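Local coordinates for protein malic enzyme (Entamoeba histolytica, PDB 3NV9) that probably catalyses the oxidative decarboxylation of malate to pyruvate with NADP or NAD as the electron acceptor, at residues M124-I130 / F363-K368; G163-D169 / I188-D194; C220-F224 / E290-G294; S256-G260 / T280-F285. All coordinates share one frame; numbering follows the deposited sequence.

Contact 1 (M124-I130 / F363-K368); sequences MKYLGGI and FPGILK
The Phe363 ring is set between its own backbone N and carbonyl carbon (chi1 74°), and this brings CD2 and CE2 of the ring to Met124. The Met124 chain is extended beyond CG and crosses the Phe363 side chain at about a right angle. Its CG lies 3.5 Å from Phe363 CE2. The methyl CE goes further and meets Leu367 CD1 at 3.7 Å. Lys368 bends at its second torsion (65°) and slides past Ile130 in the opposite direction.

Helices 114-128 and 363-372 cross here almost perpendicularly, at -85° between the short segments. Gly128 allows close approach, with its CA 4.3 Å from that of Pro364. The proline ring lies beside Leu127, its CG 3.7 Å from Leu127 CB. Ile130 CD1 points at the backbone of the second helix, 3.3 Å from Pro364 O.

Lys368 CD comes within 3.0 Å of Gly128 O, which is tight. Its NZ makes a weak hydrogen bond of 3.3 Å to Gly129 O, and a salt bridge to Asp448. The contact joins the N-terminal and NAD-binding family regions by apolar side chains. The one charge crossing it is buried, and a carboxylate from helix 438-461 probably balances it.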
# COMPACT_ATOMS: atom_id res chain seq x y z
N MET A 124 -3.80 -12.52 -1.48
CA MET A 124 -2.90 -12.40 -2.65
C MET A 124 -1.47 -12.75 -2.25
O MET A 124 -0.69 -13.33 -3.01
CB MET A 124 -2.98 -11.01 -3.22
CG MET A 124 -4.21 -10.87 -4.15
SD MET A 124 -4.41 -9.16 -4.55
CE MET A 124 -6.17 -9.14 -5.04
N LYS A 125 -1.12 -12.39 -1.03
CA LYS A 125 0.23 -12.69 -0.59
C LYS A 125 0.38 -14.18 -0.30
O LYS A 125 1.27 -14.80 -0.82
CB LYS A 125 0.64 -11.87 0.63
CG LYS A 125 2.07 -12.17 1.06
CD LYS A 125 3.09 -11.64 0.08
CE LYS A 125 4.47 -11.69 0.70
NZ LYS A 125 5.43 -10.94 -0.14
N TYR A 126 -0.53 -14.72 0.51
CA TYR A 126 -0.38 -16.06 1.03
C TYR A 126 -0.71 -17.19 0.04
O TYR A 126 -0.19 -18.30 0.17
CB TYR A 126 -1.17 -16.16 2.31
CG TYR A 126 -0.81 -17.35 3.16
CD1 TYR A 126 0.43 -17.43 3.77
CD2 TYR A 126 -1.72 -18.38 3.40
CE1 TYR A 126 0.76 -18.53 4.60
CE2 TYR A 126 -1.39 -19.48 4.21
CZ TYR A 126 -0.13 -19.53 4.80
OH TYR A 126 0.26 -20.61 5.58
N LEU A 127 -1.56 -16.91 -0.94
CA LEU A 127 -1.92 -17.88 -1.97
C LEU A 127 -1.18 -17.56 -3.26
O LEU A 127 -0.79 -18.47 -3.98
CB LEU A 127 -3.45 -17.90 -2.27
CG LEU A 127 -4.35 -18.05 -1.03
CD1 LEU A 127 -5.87 -18.10 -1.39
CD2 LEU A 127 -3.90 -19.28 -0.13
N GLY A 128 -1.01 -16.26 -3.55
CA GLY A 128 -0.43 -15.92 -4.82
C GLY A 128 0.99 -15.37 -4.89
O GLY A 128 1.51 -15.15 -6.00
N GLY A 129 1.63 -15.07 -3.76
CA GLY A 129 2.95 -14.51 -3.88
C GLY A 129 2.90 -13.08 -4.36
O GLY A 129 3.93 -12.55 -4.78
N ILE A 130 1.74 -12.44 -4.26
CA ILE A 130 1.56 -11.08 -4.72
C ILE A 130 1.62 -10.04 -3.60
O ILE A 130 1.06 -10.28 -2.52
CB ILE A 130 0.24 -11.02 -5.47
CG1 ILE A 130 0.29 -12.03 -6.64
CG2 ILE A 130 -0.01 -9.65 -6.04
CD1 ILE A 130 -1.05 -12.44 -7.11
N PHE A 363 -8.46 -15.64 -8.21
CA PHE A 363 -7.64 -14.40 -8.34
C PHE A 363 -6.09 -14.48 -8.05
O PHE A 363 -5.29 -13.82 -8.76
CB PHE A 363 -8.32 -13.17 -7.69
CG PHE A 363 -8.32 -13.15 -6.17
CD1 PHE A 363 -9.51 -13.21 -5.47
CD2 PHE A 363 -7.13 -12.97 -5.45
CE1 PHE A 363 -9.53 -13.15 -4.08
CE2 PHE A 363 -7.14 -12.86 -4.07
CZ PHE A 363 -8.35 -12.98 -3.37
N PRO A 364 -5.66 -15.29 -7.06
CA PRO A 364 -4.21 -15.29 -6.78
C PRO A 364 -3.43 -15.79 -7.99
O PRO A 364 -2.36 -15.24 -8.34
CB PRO A 364 -4.06 -16.24 -5.58
CG PRO A 364 -5.41 -16.17 -4.92
CD PRO A 364 -6.42 -16.02 -6.03
N GLY A 365 -4.01 -16.79 -8.65
CA GLY A 365 -3.41 -17.44 -9.82
C GLY A 365 -3.55 -16.57 -11.06
O GLY A 365 -2.59 -16.39 -11.78
N ILE A 366 -4.73 -16.02 -11.29
CA ILE A 366 -4.90 -15.07 -12.43
C ILE A 366 -3.92 -13.88 -12.38
O ILE A 366 -3.17 -13.64 -13.33
CB ILE A 366 -6.38 -14.65 -12.59
CG1 ILE A 366 -7.22 -15.86 -12.92
CG2 ILE A 366 -6.58 -13.59 -13.69
CD1 ILE A 366 -8.79 -15.67 -12.69
N LEU A 367 -3.92 -13.13 -11.29
CA LEU A 367 -3.05 -11.99 -11.20
C LEU A 367 -1.58 -12.42 -11.27
O LEU A 367 -0.75 -11.75 -11.89
CB LEU A 367 -3.32 -11.20 -9.88
CG LEU A 367 -4.68 -10.49 -9.88
CD1 LEU A 367 -5.28 -10.24 -8.50
CD2 LEU A 367 -4.59 -9.15 -10.69
N LYS A 368 -1.21 -13.50 -10.59
CA LYS A 368 0.19 -13.83 -10.54
C LYS A 368 0.66 -14.10 -11.98
O LYS A 368 1.73 -13.65 -12.40
CB LYS A 368 0.45 -15.06 -9.64
CG LYS A 368 1.94 -15.36 -9.44
CD LYS A 368 2.67 -14.25 -8.67
CE LYS A 368 4.14 -14.58 -8.42
NZ LYS A 368 4.81 -13.39 -7.85

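Contact 2 (G163-D169 / I188-D194); sequences GAINLED and IPVWHDD
Ile165, Asn166 and Leu167 pair in parallel with Val190, Trp191 and His192, and the two strand axes run 4.9 Å apart at 17°. Ile165 N donates a hydrogen bond to Pro189 O at 2.9 Å, and Leu167 N another to Trp191 O. Asp193 N then bonds to Leu167 O. The hydrogen bond from Trp191 N to Ile165 O is weak.

Ile165, Leu167, Val190 and His192 share one face of the sheet. Val190 stands between the two partners, CG2 beside Ile165 CB and CG1 3.7 Å from Leu167 CD1. Ile188 CD1 adds to this row 3.8 Å from Ile165 CG1. The His192 ring brings ND1 edge-on to Leu167 O in a weak hydrogen bond of 3.4 Å.

The strands belong to a beta-alpha-beta crossover, and its helix 174-185 covers this face. Asn166 and Trp191 lie side by side on the other face, against helix 363-372.

Acids gather at the carboxyl ends of the strands. This is consistent with the divalent-metal site of malic enzymes, although no metal is modelled there. Asp169 N hydrogen-bonds to Asp194 OD2 at 2.9 Å, nearly straight at 172°, on the syn side of the carboxylate though 30° out of its plane. A water links Glu168 OE2, 2.6 Å away, with Asp194 OD1, 2.8 Å away. Asp169 OD1 also hydrogen-bonds to a glycerol, probably from the crystallisation liquor.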
# COMPACT_ATOMS: atom_id res chain seq x y z
N GLY A 163 1.47 -2.66 -10.55
CA GLY A 163 1.76 -3.59 -11.62
C GLY A 163 0.46 -4.13 -12.12
O GLY A 163 0.42 -4.64 -13.23
N ALA A 164 -0.60 -4.07 -11.28
CA ALA A 164 -1.96 -4.28 -11.76
C ALA A 164 -2.98 -3.63 -10.85
O ALA A 164 -2.67 -3.28 -9.71
CB ALA A 164 -2.26 -5.76 -11.88
N ILE A 165 -4.23 -3.53 -11.33
CA ILE A 165 -5.28 -3.06 -10.49
C ILE A 165 -6.36 -4.10 -10.35
O ILE A 165 -6.83 -4.65 -11.34
CB ILE A 165 -6.00 -1.76 -11.02
CG1 ILE A 165 -5.03 -0.59 -11.13
CG2 ILE A 165 -7.26 -1.48 -10.16
CD1 ILE A 165 -4.39 -0.22 -9.87
N ASN A 166 -6.77 -4.33 -9.11
CA ASN A 166 -7.77 -5.33 -8.82
C ASN A 166 -9.00 -4.63 -8.26
O ASN A 166 -9.12 -4.43 -7.04
CB ASN A 166 -7.14 -6.38 -7.88
CG ASN A 166 -8.15 -7.37 -7.33
OD1 ASN A 166 -8.64 -7.18 -6.20
ND2 ASN A 166 -8.46 -8.43 -8.09
N LEU A 167 -9.90 -4.24 -9.15
CA LEU A 167 -11.18 -3.60 -8.74
C LEU A 167 -12.01 -4.60 -7.95
O LEU A 167 -12.11 -5.77 -8.33
CB LEU A 167 -11.98 -3.10 -9.96
CG LEU A 167 -11.27 -2.16 -10.97
CD1 LEU A 167 -11.98 -2.13 -12.32
CD2 LEU A 167 -11.13 -0.73 -10.39
N GLU A 168 -12.62 -4.15 -6.87
CA GLU A 168 -13.55 -4.98 -6.11
C GLU A 168 -14.81 -4.18 -5.70
O GLU A 168 -14.69 -2.98 -5.37
CB GLU A 168 -12.85 -5.42 -4.80
CG GLU A 168 -11.62 -6.32 -4.93
CD GLU A 168 -11.98 -7.77 -5.20
OE1 GLU A 168 -11.03 -8.56 -5.34
OE2 GLU A 168 -13.21 -8.12 -5.26
N ASP A 169 -15.95 -4.87 -5.64
CA ASP A 169 -17.09 -4.46 -4.80
C ASP A 169 -17.55 -3.01 -5.14
O ASP A 169 -17.72 -2.14 -4.27
CB ASP A 169 -16.71 -4.61 -3.32
CG ASP A 169 -16.56 -6.07 -2.88
OD1 ASP A 169 -16.59 -6.98 -3.73
OD2 ASP A 169 -16.39 -6.34 -1.65
N ILE A 188 -1.01 -0.69 -17.27
CA ILE A 188 -1.06 -1.94 -16.52
C ILE A 188 -2.45 -2.60 -16.71
O ILE A 188 -3.40 -1.96 -17.11
CB ILE A 188 -0.78 -1.76 -15.00
CG1 ILE A 188 -1.81 -0.83 -14.35
CG2 ILE A 188 0.64 -1.28 -14.80
CD1 ILE A 188 -1.62 -0.57 -12.85
N PRO A 189 -2.53 -3.92 -16.48
CA PRO A 189 -3.80 -4.62 -16.49
C PRO A 189 -4.76 -4.20 -15.36
O PRO A 189 -4.37 -4.14 -14.18
CB PRO A 189 -3.39 -6.10 -16.25
CG PRO A 189 -2.12 -6.01 -15.54
CD PRO A 189 -1.41 -4.83 -16.20
N VAL A 190 -6.02 -3.94 -15.77
CA VAL A 190 -7.11 -3.62 -14.87
C VAL A 190 -8.26 -4.60 -15.09
O VAL A 190 -8.67 -4.84 -16.23
CB VAL A 190 -7.64 -2.16 -15.10
CG1 VAL A 190 -8.83 -1.80 -14.16
CG2 VAL A 190 -6.51 -1.22 -14.89
N TRP A 191 -8.77 -5.15 -14.01
CA TRP A 191 -9.85 -6.12 -14.12
C TRP A 191 -10.72 -5.93 -12.89
O TRP A 191 -10.35 -5.20 -11.99
CB TRP A 191 -9.28 -7.54 -14.28
CG TRP A 191 -9.00 -8.26 -13.01
CD1 TRP A 191 -8.38 -7.75 -11.91
CD2 TRP A 191 -9.29 -9.65 -12.71
NE1 TRP A 191 -8.28 -8.74 -10.93
CE2 TRP A 191 -8.85 -9.90 -11.40
CE3 TRP A 191 -9.90 -10.70 -13.42
CZ2 TRP A 191 -8.99 -11.16 -10.79
CZ3 TRP A 191 -10.02 -11.96 -12.82
CH2 TRP A 191 -9.58 -12.17 -11.52
N HIS A 192 -11.87 -6.57 -12.87
CA HIS A 192 -12.81 -6.42 -11.78
C HIS A 192 -13.06 -7.87 -11.25
O HIS A 192 -13.61 -8.72 -11.93
CB HIS A 192 -14.05 -5.63 -12.29
CG HIS A 192 -15.20 -5.53 -11.32
ND1 HIS A 192 -15.06 -5.68 -9.96
CD2 HIS A 192 -16.50 -5.24 -11.52
CE1 HIS A 192 -16.23 -5.54 -9.36
NE2 HIS A 192 -17.13 -5.27 -10.29
N ASP A 193 -12.54 -8.15 -10.05
CA ASP A 193 -12.51 -9.49 -9.48
C ASP A 193 -13.92 -10.06 -9.48
O ASP A 193 -14.11 -11.20 -9.88
CB ASP A 193 -11.95 -9.41 -8.05
CG ASP A 193 -11.57 -10.77 -7.44
OD1 ASP A 193 -11.51 -11.78 -8.18
OD2 ASP A 193 -11.37 -10.81 -6.20
N ASP A 194 -14.91 -9.28 -9.06
CA ASP A 194 -16.32 -9.76 -9.10
C ASP A 194 -16.84 -10.13 -10.49
O ASP A 194 -17.84 -10.84 -10.58
CB ASP A 194 -17.24 -8.72 -8.51
CG ASP A 194 -16.87 -8.39 -7.14
OD1 ASP A 194 -17.29 -9.12 -6.21
OD2 ASP A 194 -16.14 -7.39 -6.99
O HOH W 1 -15.01 -9.89 -4.78

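Contact 3 (C220-F224 / E290-G294)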
# COMPACT_ATOMS: atom_id res chain seq x y z
N CYS A 220 -27.11 -29.02 -21.01
CA CYS A 220 -27.73 -28.57 -19.74
C CYS A 220 -28.61 -27.32 -19.76
O CYS A 220 -28.22 -26.27 -20.24
CB CYS A 220 -26.69 -28.39 -18.66
SG CYS A 220 -25.88 -29.91 -18.23
N ARG A 221 -29.80 -27.42 -19.17
CA ARG A 221 -30.57 -26.23 -18.97
C ARG A 221 -30.06 -25.52 -17.71
O ARG A 221 -30.03 -26.07 -16.60
CB ARG A 221 -32.07 -26.59 -18.87
CG ARG A 221 -32.75 -27.07 -20.20
CD ARG A 221 -34.32 -27.12 -20.01
NE ARG A 221 -34.76 -25.77 -19.66
CZ ARG A 221 -35.24 -25.38 -18.48
NH1 ARG A 221 -35.43 -26.24 -17.48
NH2 ARG A 221 -35.51 -24.11 -18.29
N MET A 222 -29.68 -24.27 -17.88
CA MET A 222 -29.14 -23.50 -16.76
C MET A 222 -29.98 -22.25 -16.46
O MET A 222 -30.23 -21.45 -17.38
CB MET A 222 -27.71 -23.12 -17.09
CG MET A 222 -26.83 -24.35 -17.32
SD MET A 222 -25.17 -23.77 -17.57
CE MET A 222 -24.38 -25.27 -18.25
N VAL A 223 -30.42 -22.11 -15.19
CA VAL A 223 -31.12 -20.90 -14.72
C VAL A 223 -30.23 -20.01 -13.81
O VAL A 223 -29.78 -20.47 -12.76
CB VAL A 223 -32.40 -21.25 -13.94
CG1 VAL A 223 -33.15 -19.95 -13.48
CG2 VAL A 223 -33.31 -22.15 -14.77
N PHE A 224 -30.04 -18.74 -14.19
CA PHE A 224 -29.29 -17.78 -13.41
C PHE A 224 -30.17 -16.78 -12.63
O PHE A 224 -30.91 -16.02 -13.24
CB PHE A 224 -28.34 -17.02 -14.31
CG PHE A 224 -27.26 -17.88 -14.90
CD1 PHE A 224 -27.54 -18.72 -15.99
CD2 PHE A 224 -25.95 -17.83 -14.41
CE1 PHE A 224 -26.50 -19.53 -16.58
CE2 PHE A 224 -24.90 -18.61 -14.99
CZ PHE A 224 -25.18 -19.48 -16.05
N GLU A 290 -41.16 -21.47 -13.40
CA GLU A 290 -41.39 -22.08 -14.72
C GLU A 290 -40.03 -22.47 -15.28
O GLU A 290 -39.84 -23.55 -15.82
CB GLU A 290 -42.12 -21.11 -15.69
CG GLU A 290 -43.70 -21.02 -15.47
CD GLU A 290 -44.39 -19.80 -16.16
OE1 GLU A 290 -45.09 -19.01 -15.47
OE2 GLU A 290 -44.25 -19.64 -17.41
N ALA A 291 -39.08 -21.57 -15.15
CA ALA A 291 -37.75 -21.85 -15.60
C ALA A 291 -37.15 -23.10 -14.91
O ALA A 291 -36.58 -23.95 -15.57
CB ALA A 291 -36.89 -20.64 -15.39
N CYS A 292 -37.34 -23.23 -13.60
CA CYS A 292 -36.60 -24.19 -12.83
C CYS A 292 -36.99 -25.64 -13.05
O CYS A 292 -36.14 -26.53 -12.99
CB CYS A 292 -36.65 -23.85 -11.33
SG CYS A 292 -35.57 -22.50 -10.92
N VAL A 293 -38.27 -25.90 -13.28
CA VAL A 293 -38.71 -27.29 -13.52
C VAL A 293 -37.88 -27.93 -14.65
O VAL A 293 -37.64 -27.31 -15.70
CB VAL A 293 -40.28 -27.39 -13.70
CG1 VAL A 293 -40.84 -26.13 -14.36
CG2 VAL A 293 -40.71 -28.71 -14.40
N GLY A 294 -37.39 -29.12 -14.38
CA GLY A 294 -36.46 -29.79 -15.28
C GLY A 294 -35.06 -29.21 -15.46
O GLY A 294 -34.27 -29.74 -16.24
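The guanidinium of Arg221 meets Ala291 edge-on, and the carbonyl oxygen of Ala291 lies within 2° of its plane. Gly294 C also lies at the edge, near the plane.

The contact is part of the Rossmann-type NAD-binding fold. It joins the start of strand 222-225 to the last turn of helix 288-292. That strand lies between strands 248-252 and 297-300 in the sheet.

Arg221 bends at its third torsion (60°), which turns the end of the chain toward the helix. NH1 and NH2 both donate hydrogen bonds to Ala291 O, at 3.2 Å and 2.9 Å. The carbonyl points almost straight at NH1, while NH2 sits on a lone pair in the carbonyl plane. Two bonds therefore hold this one oxygen near the end of the helix. The positive group would probably also suit the partial negative charge there. Val293 is the first residue to leave the helical path.

Arg221 also packs on Phe285. Two residues on, Val223 faces the same helix with apolar atoms, and Phe251 of strand 248-252 touches both Val223 and Ala291. Val223 CG1 lies 4.3 Å from Cys292 SG, and Val223 CG2 lies 3.9 Å from Ala291 CB.

Contact 4 (S256-G260 / T280-F285)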
# COMPACT_ATOMS: atom_id res chain seq x y z
N SER A 256 -37.57 -12.50 -16.24
CA SER A 256 -36.54 -13.08 -17.11
C SER A 256 -36.01 -12.13 -18.15
O SER A 256 -36.66 -11.14 -18.47
CB SER A 256 -36.95 -14.42 -17.73
OG SER A 256 -37.78 -14.29 -18.86
N LEU A 257 -34.79 -12.39 -18.59
CA LEU A 257 -34.18 -11.64 -19.64
C LEU A 257 -34.48 -12.38 -20.95
O LEU A 257 -34.47 -13.63 -21.02
CB LEU A 257 -32.68 -11.49 -19.40
CG LEU A 257 -32.18 -10.33 -18.52
CD1 LEU A 257 -32.70 -10.47 -17.09
CD2 LEU A 257 -30.65 -10.17 -18.54
N HIS A 258 -34.80 -11.57 -21.96
CA HIS A 258 -35.29 -12.04 -23.27
C HIS A 258 -35.31 -10.82 -24.18
O HIS A 258 -35.10 -9.69 -23.71
CB HIS A 258 -36.67 -12.71 -23.16
CG HIS A 258 -37.76 -11.84 -22.57
ND1 HIS A 258 -38.15 -10.64 -23.13
CD2 HIS A 258 -38.55 -12.02 -21.49
CE1 HIS A 258 -39.12 -10.11 -22.41
NE2 HIS A 258 -39.39 -10.93 -21.40
N ASN A 259 -35.53 -11.02 -25.48
CA ASN A 259 -35.44 -9.91 -26.46
C ASN A 259 -36.58 -8.89 -26.42
O ASN A 259 -36.52 -7.91 -27.14
CB ASN A 259 -35.18 -10.41 -27.91
CG ASN A 259 -36.33 -11.23 -28.48
OD1 ASN A 259 -37.48 -11.11 -28.06
ND2 ASN A 259 -36.00 -12.07 -29.46
N GLY A 260 -37.59 -9.12 -25.56
CA GLY A 260 -38.67 -8.15 -25.33
C GLY A 260 -38.54 -7.21 -24.11
O GLY A 260 -39.56 -6.66 -23.60
N THR A 280 -30.25 -15.48 -25.24
CA THR A 280 -30.64 -16.54 -24.30
C THR A 280 -32.14 -16.66 -24.20
O THR A 280 -32.86 -15.80 -24.72
CB THR A 280 -30.01 -16.32 -22.89
OG1 THR A 280 -30.45 -15.06 -22.31
CG2 THR A 280 -28.46 -16.33 -22.99
N ASN A 281 -32.60 -17.73 -23.55
CA ASN A 281 -33.99 -17.84 -23.08
C ASN A 281 -35.01 -17.57 -24.21
O ASN A 281 -35.85 -16.65 -24.08
CB ASN A 281 -34.21 -16.86 -21.90
CG ASN A 281 -35.63 -16.83 -21.40
OD1 ASN A 281 -36.29 -17.86 -21.25
ND2 ASN A 281 -36.11 -15.65 -21.09
N PRO A 282 -34.91 -18.33 -25.34
CA PRO A 282 -35.76 -18.12 -26.52
C PRO A 282 -37.22 -18.19 -26.11
O PRO A 282 -37.99 -17.34 -26.51
CB PRO A 282 -35.43 -19.32 -27.42
CG PRO A 282 -34.05 -19.75 -26.96
CD PRO A 282 -34.16 -19.59 -25.46
N SER A 283 -37.54 -19.18 -25.29
CA SER A 283 -38.82 -19.41 -24.61
C SER A 283 -39.53 -18.26 -23.79
O SER A 283 -40.71 -18.37 -23.46
CB SER A 283 -38.62 -20.62 -23.70
OG SER A 283 -39.83 -21.07 -23.17
N LYS A 284 -38.84 -17.16 -23.47
CA LYS A 284 -39.43 -16.08 -22.66
C LYS A 284 -40.03 -16.52 -21.33
O LYS A 284 -41.12 -16.08 -20.99
CB LYS A 284 -40.53 -15.36 -23.44
CG LYS A 284 -40.15 -13.97 -23.93
CD LYS A 284 -39.37 -13.99 -25.21
CE LYS A 284 -39.74 -12.79 -26.08
NZ LYS A 284 -39.60 -13.11 -27.50
N PHE A 285 -39.34 -17.36 -20.57
CA PHE A 285 -39.89 -17.87 -19.31
C PHE A 285 -40.52 -16.79 -18.43
O PHE A 285 -39.94 -15.72 -18.25
CB PHE A 285 -38.82 -18.59 -18.50
CG PHE A 285 -38.54 -19.99 -18.98
CD1 PHE A 285 -37.30 -20.29 -19.56
CD2 PHE A 285 -39.49 -21.00 -18.82
CE1 PHE A 285 -37.01 -21.61 -19.97
CE2 PHE A 285 -39.21 -22.31 -19.22
CZ PHE A 285 -37.96 -22.61 -19.80
O HOH W 2 -40.26 -13.47 -16.09
O HOH W 3 -36.08 -14.08 -26.21
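Lys284 runs from CB across the ring of His258 and on to Asn259. Its CG sits over one face of the imidazole, 3.5 Å from His258 CG, in a CH-pi contact offset toward the rim. CD turns to His258 CB at 3.6 Å. CE comes 3.4 Å from Asn259 OD1, and NZ hydrogen-bonds to that same oxygen at 3.0 Å, tilted from the carbonyl plane. Bends at the second and third torsions let the chain follow this path. Within its own segment, Gly260 N hydrogen-bonds to His258 ND1 in the ring plane.

Asn281 carries the buried half. Its ND2 gives a hydrogen bond of 2.6 Å to Leu257 O, from above the carbonyl plane, and a weak one to Ser256 OG. Its OD1 accepts from Phe285 N at 3.2 Å, on a lone pair. Both ends of the amide are thus bonded, which fixes its rotation. Ser256 OG in turn donates to Phe285 O at 2.7 Å, and a water joins Phe285 O to Ser256 N. A type I beta turn has Asn281 and Lys284 at its two ends.

Both segments are loops of the NAD-binding region. The first follows the short edge strand 255-256, and the second follows helix 271-279. Leu257 packs on helix 271-279. Ser256 and Asn281 touch strand 248-252, and Phe285 touches both that strand and helix 288-292.

Overall arrangement
Contacts 1 and 2 are buried and touch each other. Helix 363-372 packs on both helix 114-128 and the strand pair of contact 2, where Phe363 meets Asp193 and Leu367 meets Trp191. Contact 1 is mainly apolar, while contact 2 adds backbone bonds and a cluster of acids. Contacts 3 and 4 are partly buried and lie farther out, in the NAD-binding region. They touch through Phe285. Both use side chains to bond backbone carbonyls. Waters bridge the segments in contacts 2 and 4. The centres of contacts 1 and 3 are about 35 Å apart. Contacts 2, 3 and 4 all lie within the long loop that contact 1 closes, and contact 4 lies within the loop closed by contact 3.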